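PDB 4WY5: esterase from Rhizomucor miehei, which probably hydrolyses carboxylic esters, as expected of a carboxylesterase with the alpha/beta hydrolase fold. Local coordinates for residues D61-K66 / I131-A136; P7-Y12 / V299-Y304; A192-H197 / T239-T244; D77-V82 / S147-A152. One frame throughout, in Å; residues are numbered along the deposited sequence.

Contact 1: residues D61-K66 / I131-A136; sequences DGKTLK and IEEIYA
L65 lays its two methyl branches against the flank of helix 129-143. CD2 sits 3.8 Å from E133 O and also meets E133 CB, the two side chains sliding past each other in opposite directions, while CD1 lies against the carbonyl carbon of A136. Two residues earlier in the strand, K63 carries its chain over the same helix: its CD lies 4.0 Å from E133 CG, and the two chains cross at about a right angle. A bend at the last torsion (chi4 60°) brings NZ beside E132, where it forms a long salt bridge, K63 NZ to E132 OE1 3.7 Å. The carboxylate of E133 turns elsewhere, to the hydroxyl of S120. In the loop just before the strand, D61 CB packs 3.8 Å from A136 CB, and D61 OD2 comes to the ring edge of Y135. A water accepts from K63 NZ at 3.0 Å and donates to E132 O at 3.1 Å. Residues 63-66 and 131-136 run at 80° to each other; here helix 129-143 packs on a strand of the alpha/beta hydrolase sheet. With no direct hydrogen bond across, apolar and alkyl packing joins the two, and the lysine charge is probably only loosely balanced by E132.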
loop_
_atom_site.group_PDB
_atom_site.type_symbol
_atom_site.label_atom_id
_atom_site.label_comp_id
_atom_site.label_asym_id
_atom_site.label_seq_id
_atom_site.Cartn_x
_atom_site.Cartn_y
_atom_site.Cartn_z
ATOM N N ASP A 61 6.106 -15.063 -33.526
ATOM C CA ASP A 61 4.844 -14.481 -33.998
ATOM C C ASP A 61 5.072 -13.463 -35.101
ATOM O O ASP A 61 4.331 -12.486 -35.224
ATOM C CB ASP A 61 4.091 -13.820 -32.829
ATOM C CG ASP A 61 2.614 -13.591 -33.125
ATOM O OD1 ASP A 61 1.968 -14.507 -33.684
ATOM O OD2 ASP A 61 2.095 -12.498 -32.789
ATOM N N GLY A 62 6.124 -13.672 -35.882
ATOM C CA GLY A 62 6.416 -12.786 -36.988
ATOM C C GLY A 62 7.226 -11.557 -36.626
ATOM O O GLY A 62 7.298 -10.610 -37.414
ATOM N N LYS A 63 7.854 -11.556 -35.453
ATOM C CA LYS A 63 8.721 -10.433 -35.100
ATOM C C LYS A 63 10.067 -10.899 -34.586
ATOM O O LYS A 63 10.217 -12.052 -34.160
ATOM C CB LYS A 63 8.038 -9.530 -34.071
ATOM C CG LYS A 63 6.753 -8.952 -34.627
ATOM C CD LYS A 63 6.186 -7.842 -33.808
ATOM C CE LYS A 63 4.982 -7.267 -34.539
ATOM N NZ LYS A 63 3.937 -8.334 -34.725
ATOM N N THR A 64 11.046 -9.996 -34.640
ATOM C CA THR A 64 12.353 -10.254 -34.036
ATOM C C THR A 64 12.472 -9.416 -32.766
ATOM O O THR A 64 12.182 -8.219 -32.770
ATOM C CB THR A 64 13.525 -9.958 -35.013
ATOM O OG1 THR A 64 13.538 -8.566 -35.362
ATOM C CG2 THR A 64 13.385 -10.807 -36.291
ATOM N N LEU A 65 12.862 -10.067 -31.677
ATOM C CA LEU A 65 12.869 -9.452 -30.358
ATOM C C LEU A 65 14.251 -9.463 -29.725
ATOM O O LEU A 65 15.079 -10.334 -30.021
ATOM C CB LEU A 65 11.901 -10.193 -29.434
ATOM C CG LEU A 65 10.471 -10.411 -29.924
ATOM C CD1 LEU A 65 9.778 -11.396 -29.008
ATOM C CD2 LEU A 65 9.723 -9.092 -29.927
ATOM N N LYS A 66 14.489 -8.501 -28.839
ATOM C CA LYS A 66 15.661 -8.520 -27.974
ATOM C C LYS A 66 15.211 -8.593 -26.517
ATOM O O LYS A 66 14.382 -7.789 -26.080
ATOM C CB LYS A 66 16.545 -7.292 -28.209
ATOM C CG LYS A 66 17.956 -7.419 -27.611
ATOM C CD LYS A 66 18.713 -6.120 -27.784
ATOM C CE LYS A 66 18.342 -5.493 -29.126
ATOM N NZ LYS A 66 18.724 -4.050 -29.228
ATOM N N ILE A 131 3.077 -3.073 -28.162
ATOM C CA ILE A 131 2.085 -4.000 -27.601
ATOM C C ILE A 131 2.189 -5.359 -28.290
ATOM O O ILE A 131 2.144 -6.415 -27.643
ATOM C CB ILE A 131 0.647 -3.473 -27.763
ATOM C CG1 ILE A 131 0.427 -2.207 -26.929
ATOM C CG2 ILE A 131 -0.369 -4.522 -27.351
ATOM C CD1 ILE A 131 -0.960 -1.582 -27.121
ATOM N N GLU A 132 2.385 -5.318 -29.606
ATOM C CA GLU A 132 2.501 -6.528 -30.409
ATOM C C GLU A 132 3.813 -7.269 -30.140
ATOM O O GLU A 132 3.849 -8.500 -30.177
ATOM C CB GLU A 132 2.363 -6.183 -31.898
ATOM C CG GLU A 132 0.917 -5.857 -32.325
ATOM C CD GLU A 132 0.795 -5.356 -33.774
ATOM O OE1 GLU A 132 1.827 -5.281 -34.490
ATOM O OE2 GLU A 132 -0.347 -5.052 -34.197
ATOM N N GLU A 133 4.883 -6.528 -29.860
ATOM C CA GLU A 133 6.141 -7.160 -29.488
ATOM C C GLU A 133 6.012 -7.857 -28.133
ATOM O O GLU A 133 6.518 -8.970 -27.928
ATOM C CB GLU A 133 7.283 -6.130 -29.455
ATOM C CG GLU A 133 7.786 -5.725 -30.839
ATOM C CD GLU A 133 8.651 -4.473 -30.841
ATOM O OE1 GLU A 133 8.594 -3.698 -29.863
ATOM O OE2 GLU A 133 9.359 -4.238 -31.852
ATOM N N ILE A 134 5.299 -7.224 -27.212
ATOM C CA ILE A 134 5.258 -7.754 -25.864
ATOM C C ILE A 134 4.377 -9.004 -25.846
ATOM O O ILE A 134 4.677 -9.991 -25.140
ATOM C CB ILE A 134 4.784 -6.683 -24.866
ATOM C CG1 ILE A 134 5.807 -5.536 -24.852
ATOM C CG2 ILE A 134 4.608 -7.278 -23.482
ATOM C CD1 ILE A 134 5.359 -4.307 -24.146
ATOM N N TYR A 135 3.336 -9.000 -26.678
ATOM C CA TYR A 135 2.520 -10.202 -26.835
ATOM C C TYR A 135 3.370 -11.342 -27.420
ATOM O O TYR A 135 3.304 -12.485 -26.949
ATOM C CB TYR A 135 1.291 -9.923 -27.719
ATOM C CG TYR A 135 0.480 -11.170 -28.061
ATOM C CD1 TYR A 135 -0.323 -11.794 -27.106
ATOM C CD2 TYR A 135 0.530 -11.728 -29.345
ATOM C CE1 TYR A 135 -1.061 -12.936 -27.422
ATOM C CE2 TYR A 135 -0.203 -12.862 -29.671
ATOM C CZ TYR A 135 -0.991 -13.460 -28.707
ATOM O OH TYR A 135 -1.716 -14.581 -29.030
ATOM N N ALA A 136 4.202 -11.018 -28.407
ATOM C CA ALA A 136 5.056 -12.023 -29.031
ATOM C C ALA A 136 6.122 -12.554 -28.075
ATOM O O ALA A 136 6.478 -13.731 -28.130
ATOM C CB ALA A 136 5.711 -11.457 -30.278
HETATM O O HOH W 1 2.916 -10.203 -32.599
#

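Contact 2: residues P7-Y12 / V299-Y304; sequences PIHPVY and VETPQY
Two helix N-termini meet here through their capping residues: H9, just before helix 10-19, packs against T301, just before helix 302-319, the last helix of the chain. H9 holds CG anti to its backbone N (chi1 -167°), which points the imidazole at T301. T301 CG2 stands over one face of that ring, 4.0 Å from its centroid and 13° off the normal, a CH-pi contact; P10 CD lies over the opposite face. The ring's rotation is fixed by its own cap, since V11 N donates to H9 ND1 at 3.1 Å, almost in the ring plane. Obliquely to the ring come P302 CD, 3.7 Å from H9 NE2, and Q303 OE1, near H9 CD2. V11 adds an apolar contact, its CG2 3.9 Å from V299 CG1. Deeper in, Y12 and T301 reach toward each other tip to tip, and T301 OG1 donates to Y12 OH at 2.9 Å. The Y12 hydroxyl also lies 3.4 Å from Q303 CG, which sits at the ring edge. P302 packs on V282 of the second subunit. T301 OG1 thus works twice, donating to the tyrosine and accepting from Y304 N at 3.1 Å, so one buried hydroxyl couples the cap of the last helix to the N-terminal helix.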
loop_
_atom_site.group_PDB
_atom_site.type_symbol
_atom_site.label_atom_id
_atom_site.label_comp_id
_atom_site.label_asym_id
_atom_site.label_seq_id
_atom_site.Cartn_x
_atom_site.Cartn_y
_atom_site.Cartn_z
ATOM N N PRO A 7 2.985 18.640 0.876
ATOM C CA PRO A 7 4.433 18.377 0.916
ATOM C C PRO A 7 4.877 17.137 0.109
ATOM O O PRO A 7 4.137 16.137 0.011
ATOM C CB PRO A 7 4.716 18.155 2.420
ATOM C CG PRO A 7 3.581 18.821 3.150
ATOM C CD PRO A 7 2.388 18.728 2.229
ATOM N N ILE A 8 6.082 17.215 -0.461
ATOM C CA ILE A 8 6.731 16.057 -1.065
ATOM C C ILE A 8 8.034 15.768 -0.302
ATOM O O ILE A 8 8.591 16.665 0.342
ATOM C CB ILE A 8 7.035 16.276 -2.570
ATOM C CG1 ILE A 8 7.969 17.474 -2.770
ATOM C CG2 ILE A 8 5.746 16.472 -3.364
ATOM C CD1 ILE A 8 8.420 17.692 -4.225
ATOM N N HIS A 9 8.534 14.534 -0.394
ATOM C CA HIS A 9 9.786 14.166 0.276
ATOM C C HIS A 9 10.964 15.003 -0.264
ATOM O O HIS A 9 11.071 15.245 -1.476
ATOM C CB HIS A 9 10.056 12.664 0.097
ATOM C CG HIS A 9 11.132 12.119 0.987
ATOM N ND1 HIS A 9 12.471 12.388 0.781
ATOM C CD2 HIS A 9 11.071 11.304 2.070
ATOM C CE1 HIS A 9 13.186 11.764 1.706
ATOM N NE2 HIS A 9 12.366 11.108 2.505
ATOM N N PRO A 10 11.839 15.472 0.644
ATOM C CA PRO A 10 13.002 16.301 0.295
ATOM C C PRO A 10 13.836 15.754 -0.865
ATOM O O PRO A 10 14.335 16.551 -1.656
ATOM C CB PRO A 10 13.826 16.311 1.591
ATOM C CG PRO A 10 12.803 16.169 2.674
ATOM C CD PRO A 10 11.685 15.321 2.106
ATOM N N VAL A 11 13.977 14.435 -0.978
ATOM C CA VAL A 11 14.719 13.843 -2.093
ATOM C C VAL A 11 14.075 14.190 -3.441
ATOM O O VAL A 11 14.782 14.448 -4.409
ATOM C CB VAL A 11 14.832 12.309 -1.942
ATOM C CG1 VAL A 11 15.139 11.635 -3.279
ATOM C CG2 VAL A 11 15.904 11.950 -0.914
ATOM N N TYR A 12 12.741 14.221 -3.498
ATOM C CA TYR A 12 12.029 14.529 -4.749
ATOM C C TYR A 12 12.115 16.018 -5.029
ATOM O O TYR A 12 12.219 16.445 -6.188
ATOM C CB TYR A 12 10.555 14.096 -4.683
ATOM C CG TYR A 12 10.402 12.618 -4.395
ATOM C CD1 TYR A 12 11.262 11.682 -4.971
ATOM C CD2 TYR A 12 9.453 12.166 -3.494
ATOM C CE1 TYR A 12 11.154 10.329 -4.684
ATOM C CE2 TYR A 12 9.332 10.820 -3.193
ATOM C CZ TYR A 12 10.182 9.902 -3.790
ATOM O OH TYR A 12 10.065 8.558 -3.486
ATOM N N VAL A 299 18.294 7.618 -4.822
ATOM C CA VAL A 299 18.389 7.771 -3.383
ATOM C C VAL A 299 17.132 7.242 -2.711
ATOM O O VAL A 299 16.030 7.761 -2.929
ATOM C CB VAL A 299 18.613 9.236 -2.980
ATOM C CG1 VAL A 299 18.757 9.343 -1.463
ATOM C CG2 VAL A 299 19.856 9.777 -3.667
ATOM N N GLU A 300 17.313 6.222 -1.875
ATOM C CA GLU A 300 16.205 5.526 -1.215
ATOM C C GLU A 300 15.336 6.431 -0.310
ATOM O O GLU A 300 15.849 7.289 0.411
ATOM C CB GLU A 300 16.761 4.351 -0.404
ATOM C CG GLU A 300 15.707 3.491 0.256
ATOM C CD GLU A 300 16.272 2.205 0.823
ATOM O OE1 GLU A 300 16.464 2.127 2.057
ATOM O OE2 GLU A 300 16.530 1.272 0.031
ATOM N N THR A 301 14.017 6.252 -0.400
ATOM C CA THR A 301 13.043 6.972 0.429
ATOM C C THR A 301 12.107 5.965 1.065
ATOM O O THR A 301 11.987 4.853 0.562
ATOM C CB THR A 301 12.192 7.937 -0.389
ATOM O OG1 THR A 301 11.422 7.185 -1.349
ATOM C CG2 THR A 301 13.079 8.977 -1.068
ATOM N N PRO A 302 11.398 6.359 2.136
ATOM C CA PRO A 302 10.464 5.380 2.722
ATOM C C PRO A 302 9.407 4.867 1.742
ATOM O O PRO A 302 8.982 3.714 1.899
ATOM C CB PRO A 302 9.794 6.165 3.859
ATOM C CG PRO A 302 10.794 7.228 4.230
ATOM C CD PRO A 302 11.520 7.584 2.955
ATOM N N GLN A 303 9.018 5.665 0.744
ATOM C CA GLN A 303 8.026 5.192 -0.214
ATOM C C GLN A 303 8.656 4.289 -1.297
ATOM O O GLN A 303 7.964 3.418 -1.830
ATOM C CB GLN A 303 7.221 6.353 -0.849
ATOM C CG GLN A 303 7.901 7.682 -1.056
ATOM C CD GLN A 303 7.974 8.539 0.199
ATOM O OE1 GLN A 303 8.969 8.491 0.927
ATOM N NE2 GLN A 303 6.942 9.353 0.441
ATOM N N TYR A 304 9.944 4.452 -1.614
ATOM C CA TYR A 304 10.585 3.496 -2.536
ATOM C C TYR A 304 10.617 2.105 -1.888
ATOM O O TYR A 304 10.297 1.098 -2.532
ATOM C CB TYR A 304 12.027 3.899 -2.923
ATOM C CG TYR A 304 12.729 2.806 -3.731
ATOM C CD1 TYR A 304 12.612 2.755 -5.125
ATOM C CD2 TYR A 304 13.462 1.794 -3.095
ATOM C CE1 TYR A 304 13.217 1.749 -5.868
ATOM C CE2 TYR A 304 14.063 0.770 -3.821
ATOM C CZ TYR A 304 13.934 0.758 -5.210
ATOM O OH TYR A 304 14.526 -0.234 -5.950
#

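Contact 3: residues A192-H197 / T239-T244; sequences ATAVSH and TLELAT
E241 reaches across to the 192-197 loop in one extended sweep. Its CB lies 3.0 Å from T193 O, the carbonyl that also accepts from E241 N at 2.8 Å, with the donor tilted 29° from the carbonyl plane. CG stands anti to the backbone N (chi1 -178°), and the chain stays extended beyond it, so that CD comes beside A194 CA and V195 N. At the tip OE1 accepts from V195 N at 2.8 Å, met nearly along its C-O axis, and probably also from a water that accepts from S196 N; OE2 is bonded to the hydroxyl of Y200. Both segments are loops of the alpha/beta hydrolase fold: 192-197 follows strand 185-189, and residues 240-242 form a short 3-10 turn ahead of helix 245-248. E267 accepts from the backbone N-H groups of T193 and A194 and so helps hold the 192-197 loop. V195 CG2 touches L242 CD2 at 3.5 Å, the two side chains at about a right angle, and it lies the same distance, 3.5 Å, from T239 OG1. L240 CB meets T193 CB at 4.0 Å, and the L240 side chain rests on T165 and A168 of helix 162-176.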
loop_
_atom_site.group_PDB
_atom_site.type_symbol
_atom_site.label_atom_id
_atom_site.label_comp_id
_atom_site.label_asym_id
_atom_site.label_seq_id
_atom_site.Cartn_x
_atom_site.Cartn_y
_atom_site.Cartn_z
ATOM N N ALA A 192 -0.604 5.901 -17.484
ATOM C CA ALA A 192 -1.297 6.962 -18.217
ATOM C C ALA A 192 -2.487 6.347 -18.939
ATOM O O ALA A 192 -2.334 5.286 -19.554
ATOM C CB ALA A 192 -0.357 7.627 -19.213
ATOM N N THR A 193 -3.668 6.974 -18.854
ATOM C CA THR A 193 -4.889 6.371 -19.418
ATOM C C THR A 193 -5.815 7.271 -20.279
ATOM O O THR A 193 -6.648 6.748 -21.030
ATOM C CB THR A 193 -5.776 5.802 -18.302
ATOM O OG1 THR A 193 -6.310 6.879 -17.514
ATOM C CG2 THR A 193 -4.998 4.828 -17.424
ATOM N N ALA A 194 -5.689 8.596 -20.170
ATOM C CA ALA A 194 -6.729 9.525 -20.665
ATOM C C ALA A 194 -6.643 9.960 -22.142
ATOM O O ALA A 194 -5.549 10.221 -22.667
ATOM C CB ALA A 194 -6.732 10.777 -19.802
ATOM N N VAL A 195 -7.807 10.077 -22.791
ATOM C CA VAL A 195 -7.890 10.752 -24.091
ATOM C C VAL A 195 -7.553 12.221 -23.908
ATOM O O VAL A 195 -6.744 12.780 -24.636
ATOM C CB VAL A 195 -9.284 10.648 -24.744
ATOM C CG1 VAL A 195 -9.253 11.284 -26.121
ATOM C CG2 VAL A 195 -9.715 9.209 -24.872
ATOM N N SER A 196 -8.175 12.834 -22.907
ATOM C CA SER A 196 -7.924 14.226 -22.562
ATOM C C SER A 196 -7.594 14.369 -21.072
ATOM O O SER A 196 -8.405 14.022 -20.218
ATOM C CB SER A 196 -9.146 15.078 -22.922
ATOM O OG SER A 196 -9.008 16.393 -22.414
ATOM N N HIS A 197 -6.412 14.900 -20.765
ATOM C CA HIS A 197 -5.930 14.958 -19.382
ATOM C C HIS A 197 -6.520 16.123 -18.583
ATOM O O HIS A 197 -6.629 16.034 -17.352
ATOM C CB HIS A 197 -4.390 15.049 -19.337
ATOM C CG HIS A 197 -3.676 13.873 -19.936
ATOM N ND1 HIS A 197 -3.551 12.658 -19.286
ATOM C CD2 HIS A 197 -3.027 13.730 -21.120
ATOM C CE1 HIS A 197 -2.871 11.820 -20.050
ATOM N NE2 HIS A 197 -2.538 12.447 -21.166
ATOM N N THR A 239 -5.607 4.521 -25.541
ATOM C CA THR A 239 -6.026 5.309 -24.395
ATOM C C THR A 239 -7.032 4.498 -23.574
ATOM O O THR A 239 -8.242 4.512 -23.845
ATOM C CB THR A 239 -6.637 6.678 -24.835
ATOM O OG1 THR A 239 -7.696 6.466 -25.776
ATOM C CG2 THR A 239 -5.560 7.577 -25.466
ATOM N N LEU A 240 -6.489 3.795 -22.573
ATOM C CA LEU A 240 -7.197 2.887 -21.674
ATOM C C LEU A 240 -8.526 3.435 -21.104
ATOM O O LEU A 240 -9.450 2.677 -20.808
ATOM C CB LEU A 240 -6.273 2.517 -20.500
ATOM C CG LEU A 240 -5.277 1.338 -20.488
ATOM C CD1 LEU A 240 -5.615 0.264 -21.494
ATOM C CD2 LEU A 240 -3.825 1.789 -20.624
ATOM N N GLU A 241 -8.611 4.746 -20.928
ATOM C CA GLU A 241 -9.817 5.362 -20.380
ATOM C C GLU A 241 -11.086 5.032 -21.189
ATOM O O GLU A 241 -12.196 5.046 -20.646
ATOM C CB GLU A 241 -9.602 6.868 -20.311
ATOM C CG GLU A 241 -10.711 7.684 -19.741
ATOM C CD GLU A 241 -10.532 9.129 -20.120
ATOM O OE1 GLU A 241 -9.982 9.371 -21.224
ATOM O OE2 GLU A 241 -10.904 10.011 -19.317
ATOM N N LEU A 242 -10.914 4.688 -22.465
ATOM C CA LEU A 242 -12.046 4.389 -23.351
ATOM C C LEU A 242 -12.633 2.988 -23.175
ATOM O O LEU A 242 -13.685 2.676 -23.744
ATOM C CB LEU A 242 -11.634 4.567 -24.821
ATOM C CG LEU A 242 -11.270 5.993 -25.258
ATOM C CD1 LEU A 242 -10.874 6.064 -26.748
ATOM C CD2 LEU A 242 -12.419 6.943 -24.935
ATOM N N ALA A 243 -11.964 2.148 -22.391
ATOM C CA ALA A 243 -12.371 0.752 -22.265
ATOM C C ALA A 243 -13.795 0.610 -21.727
ATOM O O ALA A 243 -14.194 1.310 -20.796
ATOM C CB ALA A 243 -11.391 -0.002 -21.380
ATOM N N THR A 244 -14.555 -0.298 -22.330
ATOM C CA THR A 244 -15.907 -0.610 -21.873
ATOM C C THR A 244 -15.880 -1.614 -20.734
ATOM O O THR A 244 -14.848 -2.233 -20.462
ATOM C CB THR A 244 -16.774 -1.234 -22.975
ATOM O OG1 THR A 244 -16.253 -2.533 -23.296
ATOM C CG2 THR A 244 -16.826 -0.353 -24.214
HETATM O O HOH W 2 -3.442 5.127 -22.149
HETATM O O HOH W 3 -10.272 12.213 -21.214
#

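Contact 4: residues D77-V82 / S147-A152; sequences DQILPV and SLNINA
V82 and I150 cross obliquely, with I150 CD1 3.8 Å from V82 CB and close to both valine methyls. I150 puts CG1 between its backbone N and carbonyl carbon (chi1 61°), and CD1 then extends from it to the valine. V113 and V115 of strand 113-117 pack on I150 and V82 in turn, while V141 of helix 129-143 touches I150. Further toward the start of the segment I79 and N149 cross at about a right angle. The isoleucine turns CG1 toward N149 OD1 and lays CG2 3.6 Å from N151 N, against the backbone of the other strand. The amide of N149 reaches back to D77, and its ND2 is bonded to E76 O; N151 OD1 instead turns to the backbone of E153. Between these side chains the backbones pair: L80 N donates to N149 O at 3.2 Å, and N151 N to L80 O at 2.9 Å, giving L80 and I150 a parallel bridge. N149 O also takes a bond from R71, and I79 CA makes a C-H...O contact with N149 O at 3.4 Å. N149, with positive phi, is the first residue to leave the helical backbone angles of the preceding turn. This one-bridge parallel pairing sits on the connection from helix 129-143 to sheet strand 155-160, consistent with a beta-alpha-beta crossover of the alpha/beta hydrolase fold.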
loop_
_atom_site.group_PDB
_atom_site.type_symbol
_atom_site.label_atom_id
_atom_site.label_comp_id
_atom_site.label_asym_id
_atom_site.label_seq_id
_atom_site.Cartn_x
_atom_site.Cartn_y
_atom_site.Cartn_z
ATOM N N ASP A 77 19.638 -24.080 -11.340
ATOM C CA ASP A 77 19.083 -25.445 -11.447
ATOM C C ASP A 77 17.668 -25.578 -10.866
ATOM O O ASP A 77 17.029 -26.621 -11.000
ATOM C CB ASP A 77 19.989 -26.459 -10.738
ATOM C CG ASP A 77 21.292 -26.730 -11.483
ATOM O OD1 ASP A 77 21.549 -26.111 -12.547
ATOM O OD2 ASP A 77 22.065 -27.583 -10.986
ATOM N N GLN A 78 17.202 -24.539 -10.182
ATOM C CA GLN A 78 15.850 -24.510 -9.632
ATOM C C GLN A 78 14.832 -23.885 -10.597
ATOM O O GLN A 78 15.137 -22.920 -11.307
ATOM C CB GLN A 78 15.844 -23.758 -8.289
ATOM C CG GLN A 78 16.776 -24.376 -7.235
ATOM C CD GLN A 78 16.927 -23.516 -5.974
ATOM O OE1 GLN A 78 16.857 -22.283 -6.029
ATOM N NE2 GLN A 78 17.155 -24.169 -4.833
ATOM N N ILE A 79 13.619 -24.433 -10.604
ATOM C CA ILE A 79 12.533 -23.936 -11.447
ATOM C C ILE A 79 11.783 -22.792 -10.758
ATOM O O ILE A 79 11.268 -22.947 -9.649
ATOM C CB ILE A 79 11.544 -25.060 -11.795
ATOM C CG1 ILE A 79 12.274 -26.185 -12.533
ATOM C CG2 ILE A 79 10.399 -24.526 -12.644
ATOM C CD1 ILE A 79 11.362 -27.329 -12.926
ATOM N N LEU A 80 11.738 -21.637 -11.411
ATOM C CA LEU A 80 11.193 -20.420 -10.805
ATOM C C LEU A 80 9.942 -19.903 -11.501
ATOM O O LEU A 80 9.708 -20.192 -12.676
ATOM C CB LEU A 80 12.251 -19.315 -10.826
ATOM C CG LEU A 80 13.133 -19.106 -9.593
ATOM C CD1 LEU A 80 13.623 -20.430 -9.045
ATOM C CD2 LEU A 80 14.318 -18.211 -9.967
ATOM N N PRO A 81 9.133 -19.117 -10.778
ATOM C CA PRO A 81 8.090 -18.336 -11.455
ATOM C C PRO A 81 8.711 -17.218 -12.312
ATOM O O PRO A 81 9.903 -16.929 -12.174
ATOM C CB PRO A 81 7.252 -17.775 -10.299
ATOM C CG PRO A 81 8.116 -17.927 -9.061
ATOM C CD PRO A 81 9.002 -19.104 -9.310
ATOM N N VAL A 82 7.925 -16.619 -13.207
ATOM C CA VAL A 82 8.470 -15.657 -14.174
ATOM C C VAL A 82 7.729 -14.300 -14.138
ATOM O O VAL A 82 6.503 -14.241 -13.930
ATOM C CB VAL A 82 8.453 -16.259 -15.621
ATOM C CG1 VAL A 82 7.030 -16.614 -16.075
ATOM C CG2 VAL A 82 9.144 -15.341 -16.620
ATOM N N SER A 147 13.896 -24.594 -21.320
ATOM C CA SER A 147 15.253 -24.108 -21.548
ATOM C C SER A 147 15.546 -22.878 -20.686
ATOM O O SER A 147 16.701 -22.506 -20.514
ATOM C CB SER A 147 15.481 -23.805 -23.033
ATOM O OG SER A 147 14.976 -22.535 -23.412
ATOM N N LEU A 148 14.495 -22.238 -20.166
ATOM C CA LEU A 148 14.638 -21.101 -19.248
ATOM C C LEU A 148 14.528 -21.526 -17.777
ATOM O O LEU A 148 14.738 -20.712 -16.875
ATOM C CB LEU A 148 13.584 -20.029 -19.547
ATOM C CG LEU A 148 13.702 -19.257 -20.869
ATOM C CD1 LEU A 148 12.341 -18.747 -21.305
ATOM C CD2 LEU A 148 14.682 -18.087 -20.737
ATOM N N ASN A 149 14.154 -22.782 -17.549
ATOM C CA ASN A 149 13.947 -23.316 -16.201
ATOM C C ASN A 149 12.910 -22.505 -15.390
ATOM O O ASN A 149 13.170 -22.108 -14.250
ATOM C CB ASN A 149 15.282 -23.386 -15.449
ATOM C CG ASN A 149 15.724 -24.819 -15.179
ATOM O OD1 ASN A 149 15.042 -25.772 -15.569
ATOM N ND2 ASN A 149 16.876 -24.980 -14.514
ATOM N N ILE A 150 11.732 -22.299 -15.974
ATOM C CA ILE A 150 10.641 -21.581 -15.317
ATOM C C ILE A 150 9.323 -22.342 -15.387
ATOM O O ILE A 150 9.123 -23.171 -16.284
ATOM C CB ILE A 150 10.381 -20.191 -15.953
ATOM C CG1 ILE A 150 9.985 -20.343 -17.419
ATOM C CG2 ILE A 150 11.578 -19.258 -15.794
ATOM C CD1 ILE A 150 9.227 -19.156 -17.934
ATOM N N ASN A 151 8.430 -22.055 -14.438
ATOM C CA ASN A 151 7.046 -22.519 -14.512
ATOM C C ASN A 151 6.250 -21.481 -15.276
ATOM O O ASN A 151 5.836 -20.468 -14.698
ATOM C CB ASN A 151 6.459 -22.731 -13.113
ATOM C CG ASN A 151 5.043 -23.272 -13.140
ATOM O OD1 ASN A 151 4.479 -23.527 -14.207
ATOM N ND2 ASN A 151 4.459 -23.459 -11.961
ATOM N N ALA A 152 6.009 -21.732 -16.561
ATOM C CA ALA A 152 5.434 -20.703 -17.422
ATOM C C ALA A 152 3.992 -20.373 -17.051
ATOM O O ALA A 152 3.476 -19.332 -17.456
ATOM C CB ALA A 152 5.522 -21.119 -18.884
#

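From the N terminus, residues 7-12 open contact 2, which closes only at 299-304, so that it spans the other three and ties the first helix to the last. Within that span, 61-66 opens contact 1 and 77-82 opens contact 4; their partners 131-136 and 147-152 follow in the same order, so the two cross. Contact 1 sets a sheet strand against helix 129-143, and contact 4 pairs a sheet strand with the short strand 150-151 after helix 145-148. Contact 3 comes later in series, closing a loop that contains helices 201-206, 215-225 and 230-233. Contacts 3 and 4 lie on opposite sides of the chain's centre, about 36 Å apart between centres, as do contacts 1 and 2.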